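Local coordinates for protein glucose-6-phosphate dehydrogenase (Trypanosoma cruzi, PDB 5AQ1) that oxidises glucose 6-phosphate with NADP+ in the first step of the pentose phosphate pathway, yielding 6-phosphogluconolactone and NADPH for redox balance, at residues V223-N228 with L281-P286; A52-Y57 with T92-R97; F344-L349 with E499-S504. All coordinates share one frame; numbering follows the deposited sequence.

Contact 1: V223-N228 with L281-P286; sequences VTRFAN and LTMEKP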
# COMPACT_ATOMS: atom_id res chain seq x y z
N VAL B 223 -13.59 -2.05 -16.89
CA VAL B 223 -12.87 -3.33 -17.00
C VAL B 223 -11.38 -3.12 -16.71
O VAL B 223 -10.76 -3.92 -16.01
CB VAL B 223 -13.01 -3.95 -18.41
CG1 VAL B 223 -12.27 -5.28 -18.49
CG2 VAL B 223 -14.48 -4.15 -18.77
N THR B 224 -10.82 -2.05 -17.26
CA THR B 224 -9.42 -1.72 -17.06
C THR B 224 -9.10 -1.56 -15.58
O THR B 224 -8.06 -2.05 -15.11
CB THR B 224 -9.07 -0.42 -17.81
OG1 THR B 224 -9.34 -0.59 -19.21
CG2 THR B 224 -7.62 -0.05 -17.62
N ARG B 225 -9.98 -0.88 -14.85
CA ARG B 225 -9.75 -0.55 -13.45
C ARG B 225 -9.94 -1.73 -12.50
O ARG B 225 -9.12 -1.94 -11.60
CB ARG B 225 -10.68 0.58 -13.02
CG ARG B 225 -10.28 1.95 -13.54
CD ARG B 225 -11.07 3.04 -12.81
NE ARG B 225 -10.84 2.97 -11.37
CZ ARG B 225 -11.65 3.47 -10.44
NH1 ARG B 225 -12.76 4.12 -10.77
NH2 ARG B 225 -11.33 3.33 -9.16
N PHE B 226 -11.01 -2.50 -12.70
CA PHE B 226 -11.45 -3.47 -11.70
C PHE B 226 -11.29 -4.94 -12.08
O PHE B 226 -11.61 -5.81 -11.28
CB PHE B 226 -12.90 -3.19 -11.31
CG PHE B 226 -13.14 -1.79 -10.80
CD1 PHE B 226 -12.52 -1.34 -9.64
CD2 PHE B 226 -13.99 -0.92 -11.48
CE1 PHE B 226 -12.74 -0.06 -9.17
CE2 PHE B 226 -14.21 0.36 -11.01
CZ PHE B 226 -13.59 0.79 -9.85
N ALA B 227 -10.79 -5.23 -13.28
CA ALA B 227 -10.50 -6.62 -13.68
C ALA B 227 -9.01 -6.94 -13.57
O ALA B 227 -8.61 -8.09 -13.75
CB ALA B 227 -10.98 -6.87 -15.11
N ASN B 228 -8.21 -5.93 -13.26
CA ASN B 228 -6.76 -6.02 -13.34
C ASN B 228 -6.11 -5.59 -12.03
O ASN B 228 -6.28 -4.44 -11.61
CB ASN B 228 -6.27 -5.11 -14.47
CG ASN B 228 -6.82 -5.52 -15.81
OD1 ASN B 228 -6.68 -6.66 -16.23
ND2 ASN B 228 -7.46 -4.58 -16.50
N LEU B 281 -13.73 6.97 -13.78
CA LEU B 281 -12.33 6.94 -13.36
C LEU B 281 -12.14 7.03 -11.84
O LEU B 281 -11.08 6.64 -11.34
CB LEU B 281 -11.56 8.09 -14.01
CG LEU B 281 -11.40 8.05 -15.53
CD1 LEU B 281 -10.93 9.40 -16.04
CD2 LEU B 281 -10.43 6.95 -15.95
N THR B 282 -13.13 7.55 -11.12
CA THR B 282 -12.99 7.84 -9.69
C THR B 282 -13.85 6.99 -8.75
O THR B 282 -13.53 6.89 -7.56
CB THR B 282 -13.31 9.32 -9.41
OG1 THR B 282 -14.63 9.63 -9.87
CG2 THR B 282 -12.30 10.23 -10.10
N MET B 283 -14.93 6.41 -9.26
CA MET B 283 -15.83 5.60 -8.44
C MET B 283 -15.10 4.47 -7.72
O MET B 283 -14.04 4.03 -8.15
CB MET B 283 -16.96 5.00 -9.29
CG MET B 283 -16.49 4.02 -10.37
SD MET B 283 -17.81 3.39 -11.43
CE MET B 283 -18.11 1.80 -10.69
N GLU B 284 -15.68 4.01 -6.61
CA GLU B 284 -15.19 2.82 -5.93
C GLU B 284 -15.58 1.57 -6.72
O GLU B 284 -16.43 1.63 -7.62
CB GLU B 284 -15.75 2.73 -4.51
CG GLU B 284 -15.25 3.82 -3.58
CD GLU B 284 -13.77 3.72 -3.30
OE1 GLU B 284 -13.28 2.58 -3.10
OE2 GLU B 284 -13.09 4.77 -3.29
N LYS B 285 -14.96 0.45 -6.39
CA LYS B 285 -15.32 -0.83 -6.97
C LYS B 285 -16.78 -1.13 -6.61
O LYS B 285 -17.14 -1.08 -5.43
CB LYS B 285 -14.41 -1.93 -6.45
CG LYS B 285 -14.69 -3.29 -7.06
CD LYS B 285 -13.86 -4.38 -6.41
CE LYS B 285 -12.39 -4.27 -6.79
NZ LYS B 285 -11.64 -5.47 -6.33
N PRO B 286 -17.62 -1.41 -7.61
CA PRO B 286 -19.03 -1.67 -7.34
C PRO B 286 -19.27 -3.04 -6.72
O PRO B 286 -18.44 -3.94 -6.84
CB PRO B 286 -19.68 -1.57 -8.72
CG PRO B 286 -18.61 -1.93 -9.68
CD PRO B 286 -17.33 -1.44 -9.06

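Contact 2: A52-Y57 with T92-R97; sequences ALFQLY and TRLDER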
# COMPACT_ATOMS: atom_id res chain seq x y z
N ALA B 52 -27.31 3.84 -36.96
CA ALA B 52 -27.05 2.89 -35.88
C ALA B 52 -28.00 1.70 -35.96
O ALA B 52 -27.58 0.55 -35.83
CB ALA B 52 -27.18 3.58 -34.52
N LEU B 53 -29.28 1.98 -36.19
CA LEU B 53 -30.29 0.94 -36.36
C LEU B 53 -29.96 0.03 -37.55
O LEU B 53 -30.18 -1.18 -37.49
CB LEU B 53 -31.68 1.55 -36.53
CG LEU B 53 -32.28 2.24 -35.29
CD1 LEU B 53 -33.48 3.10 -35.67
CD2 LEU B 53 -32.68 1.23 -34.23
N PHE B 54 -29.45 0.62 -38.63
CA PHE B 54 -29.03 -0.15 -39.80
C PHE B 54 -27.94 -1.15 -39.43
O PHE B 54 -28.01 -2.33 -39.79
CB PHE B 54 -28.54 0.77 -40.92
CG PHE B 54 -27.93 0.04 -42.09
CD1 PHE B 54 -28.69 -0.83 -42.86
CD2 PHE B 54 -26.60 0.24 -42.44
CE1 PHE B 54 -28.13 -1.50 -43.94
CE2 PHE B 54 -26.03 -0.42 -43.52
CZ PHE B 54 -26.80 -1.29 -44.27
N GLN B 55 -26.93 -0.68 -38.70
CA GLN B 55 -25.83 -1.54 -38.26
C GLN B 55 -26.33 -2.66 -37.34
O GLN B 55 -25.87 -3.80 -37.45
CB GLN B 55 -24.75 -0.73 -37.54
CG GLN B 55 -24.00 0.25 -38.43
CD GLN B 55 -23.33 -0.42 -39.62
OE1 GLN B 55 -22.86 -1.55 -39.52
NE2 GLN B 55 -23.30 0.28 -40.75
N LEU B 56 -27.25 -2.34 -36.44
CA LEU B 56 -27.83 -3.34 -35.55
C LEU B 56 -28.61 -4.39 -36.33
O LEU B 56 -28.57 -5.57 -35.99
CB LEU B 56 -28.74 -2.68 -34.50
CG LEU B 56 -28.06 -1.85 -33.41
CD1 LEU B 56 -29.11 -1.28 -32.48
CD2 LEU B 56 -27.04 -2.67 -32.63
N TYR B 57 -29.33 -3.96 -37.37
CA TYR B 57 -30.05 -4.90 -38.24
C TYR B 57 -29.06 -5.85 -38.91
O TYR B 57 -29.25 -7.06 -38.87
CB TYR B 57 -30.85 -4.14 -39.30
CG TYR B 57 -31.74 -5.02 -40.15
CD1 TYR B 57 -32.94 -5.51 -39.65
CD2 TYR B 57 -31.39 -5.35 -41.46
CE1 TYR B 57 -33.77 -6.31 -40.42
CE2 TYR B 57 -32.20 -6.16 -42.24
CZ TYR B 57 -33.39 -6.63 -41.72
OH TYR B 57 -34.22 -7.43 -42.48
N THR B 92 -23.02 3.49 -43.36
CA THR B 92 -21.61 3.18 -43.59
C THR B 92 -21.40 1.68 -43.64
O THR B 92 -22.32 0.90 -43.33
CB THR B 92 -20.71 3.80 -42.50
OG1 THR B 92 -20.93 3.13 -41.25
CG2 THR B 92 -20.99 5.29 -42.34
N ARG B 93 -20.19 1.27 -44.02
CA ARG B 93 -19.80 -0.14 -44.11
C ARG B 93 -20.73 -0.93 -45.04
O ARG B 93 -20.99 -2.12 -44.83
CB ARG B 93 -19.78 -0.76 -42.70
CG ARG B 93 -18.98 0.03 -41.65
CD ARG B 93 -18.06 -0.86 -40.82
NE ARG B 93 -18.64 -2.14 -40.43
CZ ARG B 93 -18.24 -3.33 -40.89
NH1 ARG B 93 -17.28 -3.47 -41.80
NH2 ARG B 93 -18.84 -4.41 -40.42
N LEU B 94 -21.20 -0.25 -46.08
CA LEU B 94 -22.12 -0.83 -47.06
C LEU B 94 -21.45 -1.95 -47.84
O LEU B 94 -22.01 -3.03 -48.01
CB LEU B 94 -22.62 0.26 -48.01
CG LEU B 94 -23.64 1.24 -47.44
CD1 LEU B 94 -23.64 2.56 -48.19
CD2 LEU B 94 -25.03 0.62 -47.45
N ASP B 95 -20.23 -1.69 -48.32
CA ASP B 95 -19.49 -2.66 -49.11
C ASP B 95 -18.85 -3.75 -48.25
O ASP B 95 -18.65 -4.85 -48.74
CB ASP B 95 -18.42 -1.97 -49.96
CG ASP B 95 -19.01 -1.02 -50.99
OD1 ASP B 95 -20.24 -1.02 -51.20
OD2 ASP B 95 -18.22 -0.27 -51.60
N GLU B 96 -18.56 -3.47 -46.98
CA GLU B 96 -17.72 -4.37 -46.18
C GLU B 96 -18.40 -5.72 -45.91
O GLU B 96 -17.77 -6.78 -46.04
CB GLU B 96 -17.33 -3.69 -44.86
CG GLU B 96 -16.43 -2.46 -45.05
CD GLU B 96 -15.00 -2.81 -45.39
OE1 GLU B 96 -14.31 -3.35 -44.50
OE2 GLU B 96 -14.55 -2.54 -46.53
N ARG B 97 -19.68 -5.68 -45.54
CA ARG B 97 -20.52 -6.87 -45.42
C ARG B 97 -21.48 -6.95 -46.59
O ARG B 97 -21.77 -5.93 -47.21
CB ARG B 97 -21.31 -6.80 -44.12
CG ARG B 97 -20.45 -7.06 -42.89
CD ARG B 97 -21.26 -7.13 -41.59
NE ARG B 97 -21.49 -5.89 -40.82
CZ ARG B 97 -21.83 -4.67 -41.26
NH1 ARG B 97 -22.00 -4.38 -42.54
NH2 ARG B 97 -22.00 -3.69 -40.37

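Contact 3: F344-L349 with E499-S504; sequences FAVLRL and EFIRIS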
# COMPACT_ATOMS: atom_id res chain seq x y z
N PHE B 344 -14.05 27.44 -24.79
CA PHE B 344 -12.92 26.72 -24.21
C PHE B 344 -12.94 26.85 -22.69
O PHE B 344 -13.27 27.92 -22.16
CB PHE B 344 -11.61 27.29 -24.77
CG PHE B 344 -10.37 26.69 -24.17
CD1 PHE B 344 -9.84 27.18 -22.98
CD2 PHE B 344 -9.71 25.64 -24.80
CE1 PHE B 344 -8.70 26.64 -22.43
CE2 PHE B 344 -8.56 25.09 -24.25
CZ PHE B 344 -8.05 25.59 -23.07
N ALA B 345 -12.57 25.79 -21.98
CA ALA B 345 -12.49 25.83 -20.52
C ALA B 345 -11.56 24.77 -19.95
O ALA B 345 -11.64 23.61 -20.34
CB ALA B 345 -13.88 25.67 -19.92
N VAL B 346 -10.66 25.18 -19.05
CA VAL B 346 -9.90 24.25 -18.22
C VAL B 346 -10.37 24.42 -16.79
O VAL B 346 -10.40 25.53 -16.28
CB VAL B 346 -8.38 24.54 -18.23
CG1 VAL B 346 -7.64 23.43 -17.49
CG2 VAL B 346 -7.86 24.65 -19.65
N LEU B 347 -10.72 23.31 -16.15
CA LEU B 347 -11.15 23.30 -14.76
C LEU B 347 -10.19 22.45 -13.93
O LEU B 347 -9.68 21.44 -14.42
CB LEU B 347 -12.56 22.70 -14.65
CG LEU B 347 -13.75 23.64 -14.78
CD1 LEU B 347 -13.62 24.60 -15.95
CD2 LEU B 347 -15.03 22.83 -14.92
N ARG B 348 -9.93 22.86 -12.69
CA ARG B 348 -9.29 21.99 -11.71
C ARG B 348 -10.32 21.60 -10.66
O ARG B 348 -10.85 22.46 -9.95
CB ARG B 348 -8.09 22.67 -11.04
CG ARG B 348 -7.45 21.81 -9.95
CD ARG B 348 -6.10 22.33 -9.48
NE ARG B 348 -6.21 23.52 -8.63
CZ ARG B 348 -5.67 24.72 -8.88
NH1 ARG B 348 -4.92 24.94 -9.96
NH2 ARG B 348 -5.86 25.71 -8.01
N LEU B 349 -10.60 20.31 -10.56
CA LEU B 349 -11.53 19.78 -9.57
C LEU B 349 -10.80 18.96 -8.52
O LEU B 349 -9.72 18.42 -8.78
CB LEU B 349 -12.60 18.92 -10.25
CG LEU B 349 -13.36 19.57 -11.41
CD1 LEU B 349 -14.35 18.58 -12.00
CD2 LEU B 349 -14.08 20.84 -10.97
N GLU B 499 -0.37 27.46 -18.50
CA GLU B 499 0.25 27.82 -17.23
C GLU B 499 -0.62 27.34 -16.07
O GLU B 499 -0.10 26.85 -15.07
CB GLU B 499 0.48 29.33 -17.16
CG GLU B 499 1.17 29.82 -15.88
CD GLU B 499 2.46 29.09 -15.56
OE1 GLU B 499 3.16 28.63 -16.50
OE2 GLU B 499 2.78 28.97 -14.36
N PHE B 500 -1.94 27.48 -16.21
CA PHE B 500 -2.87 26.97 -15.20
C PHE B 500 -2.74 25.46 -15.03
O PHE B 500 -2.77 24.96 -13.90
CB PHE B 500 -4.31 27.34 -15.57
CG PHE B 500 -5.34 26.78 -14.62
CD1 PHE B 500 -5.50 27.33 -13.35
CD2 PHE B 500 -6.14 25.71 -14.98
CE1 PHE B 500 -6.44 26.82 -12.47
CE2 PHE B 500 -7.08 25.20 -14.11
CZ PHE B 500 -7.23 25.75 -12.85
N ILE B 501 -2.60 24.74 -16.14
CA ILE B 501 -2.43 23.29 -16.10
C ILE B 501 -1.13 22.92 -15.39
O ILE B 501 -1.10 22.00 -14.57
CB ILE B 501 -2.46 22.67 -17.52
CG1 ILE B 501 -3.88 22.74 -18.08
CG2 ILE B 501 -1.98 21.22 -17.50
CD1 ILE B 501 -3.98 22.47 -19.57
N ARG B 502 -0.05 23.65 -15.70
CA ARG B 502 1.26 23.36 -15.13
C ARG B 502 1.26 23.52 -13.61
O ARG B 502 1.71 22.62 -12.89
CB ARG B 502 2.33 24.26 -15.75
CG ARG B 502 3.76 23.82 -15.44
CD ARG B 502 4.77 24.91 -15.76
NE ARG B 502 4.55 26.11 -14.96
CZ ARG B 502 4.84 26.23 -13.66
NH1 ARG B 502 5.39 25.23 -12.98
NH2 ARG B 502 4.58 27.38 -13.04
N ILE B 503 0.75 24.65 -13.11
CA ILE B 503 0.74 24.89 -11.66
C ILE B 503 -0.26 23.98 -10.95
O ILE B 503 -0.13 23.74 -9.75
CB ILE B 503 0.45 26.37 -11.28
CG1 ILE B 503 -1.02 26.75 -11.54
CG2 ILE B 503 1.40 27.32 -11.98
CD1 ILE B 503 -1.66 27.46 -10.37
N SER B 504 -1.26 23.50 -11.68
CA SER B 504 -2.23 22.55 -11.14
C SER B 504 -1.61 21.18 -10.84
O SER B 504 -2.18 20.41 -10.06
CB SER B 504 -3.42 22.38 -12.08
OG SER B 504 -4.18 23.57 -12.18

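Contact 1: V223-N228 with L281-P286
Arg225 and Phe226, side by side at the end of helix 221-226, meet the extended stretch that follows helix 264-282. The arginine starts against its own neighbour: Arg225 CB lies over the centre of one face of the Phe226 ring. From there the chain runs out toward the carbonyls of the other helix end. Arg225 CD passes 3.9 Å from Leu281 O, and a bend at the third torsion (58°) turns NE and CZ over that same oxygen, which lies 3.0 Å above the guanidinium plane, offset toward the rim. Phe226 CZ covers the other face, so the guanidinium is held between an aromatic edge carbon and a carbonyl oxygen. At the tip both terminal nitrogens converge on one atom, Met283 O, at 2.9 Å from Arg225 NH1 and 3.0 Å from Arg225 NH2, an end-on grip. NH1 approaches in the carbonyl plane on a lone pair, whereas NH2 comes nearly along the C=O axis. NH1 also bonds Leu280 O, and Trp235 adds a cation-pi contact. The far face of the Phe226 ring receives backbone and proline carbons: Lys285 CA sits 3.9 Å from the ring centroid and Pro286 CD 4.3 Å, both CH-pi contacts, while Met283 O lies at the ring edge. Lys285 CG, anti to the backbone N (-177°), carries the aliphatic chain past Phe226 CD1 to NZ, which forms salt bridges with Glu383 of the second subunit and Asp354 of the third. With Pro386 of the second subunit also packed on Phe226, the arrangement is a buried arginine bonded to carbonyls at and just past the C-terminal end of helix 264-282, where the helix dipole would probably suit its positive charge, set beside the subunit interfaces of the tetramer.

Contact 2: A52-Y57 with T92-R97
Gln55 and Arg97 face each other with their flat groups nearly coplanar, the amide and guanidinium planes 22° apart. Gln55 points both ends of its amide at the loop: OE1 meets Arg97 NH2 near the guanidinium plane, a hydrogen bond whose modelled length is too short to be taken literally, and NE2 gives a weak bond to Thr92 O at 2.8 Å. A bend at the second torsion (-57°) turns the amide off the helix to reach both partners. The Arg93 guanidinium lies over one face of that of Arg97, Arg93 CZ being 3.8 Å above its plane. Beside this polar patch the Phe54 ring turns its edge to Thr92 O, 3.9 Å from Phe54 CE2, and crosses Leu94 at about a right angle, with Phe54 CZ 4.1 Å from Leu94 CD2. Phe91 stacks on Phe54, and Phe104 meets it at a steep angle. The Cys58-Cys99 disulfide ties the end of helix 43-58 to the same loop just beyond Arg97. Helix 43-58 is the one that follows the first strand, 33-38, of the parallel sheet, as in a Rossmann-type dinucleotide-binding domain.

Contact 3: F344-L349 with E499-S504
Arg348 and Phe500 both leave their backbones with CG anti to the backbone N (177° in each), one from strand 344-349 and the other from helix 495-504, and so reach across to each other. The setting is a helix packed on one face of the large mixed beta-sheet of the C-terminal domain; the segments run almost in the same direction, their axes 13° apart and 9.4 Å away at closest approach. Phe500 enters edge first. Phe500 CD2 meets Val346 CG1 at 3.7 Å, near the ring plane, while CZ rests against Arg348 CB. Ile501 CG1 touches the same valine methyl, Val346 CG1, 3.9 Å away, so Val346 packs against two consecutive helix residues. Ile362 and Val314, on the strands either side of 344-349, also touch the helix, packing on Ser504 and Phe500 respectively. Arg348 leaves the ring after CB, running extended, then bends at its third torsion to bring NH1 back to it, the guanidinium lying at 24° to the ring plane. Arg348 NH1 stands 3.5 Å from Phe500 CE1, an oblique approach, and Ile503 CD1 lies beside it. NH2 has a salt bridge to Glu312, so the guanidinium is held from two directions. The polar link between the two elements runs through Ser504, whose OG sits over the centre of the Phe500 ring. Ser504 OG accepts from Arg348 NH1 at 2.7 Å, in the guanidinium plane, and donates back to Phe500 O at 2.6 Å, a carbonyl that Ser504 N meets from the opposite face.

How the contacts relate
The three contacts share no element and do not touch. Contact 1 is the buried one, with Phe226 and Lys285 meeting other subunits; contacts 2 and 3 are partly buried, and no other chain touches the segments of contact 3. Contact 2 belongs to the nucleotide-binding part and joins a helix to a loop by hydrogen bonds of a glutamine side-chain amide, one weak and one of doubtful length; the other two lie in the C-terminal part, about 9 Å apart between nearest atoms. Helix 264-282 connects these indirectly: its C-terminal end meets Arg225 in contact 1, while its side chains meet Ala345 and Leu349 of contact 3's strand. Arginine serves all three, meeting a backbone carbonyl, a glutamine amide and a serine hydroxyl in turn.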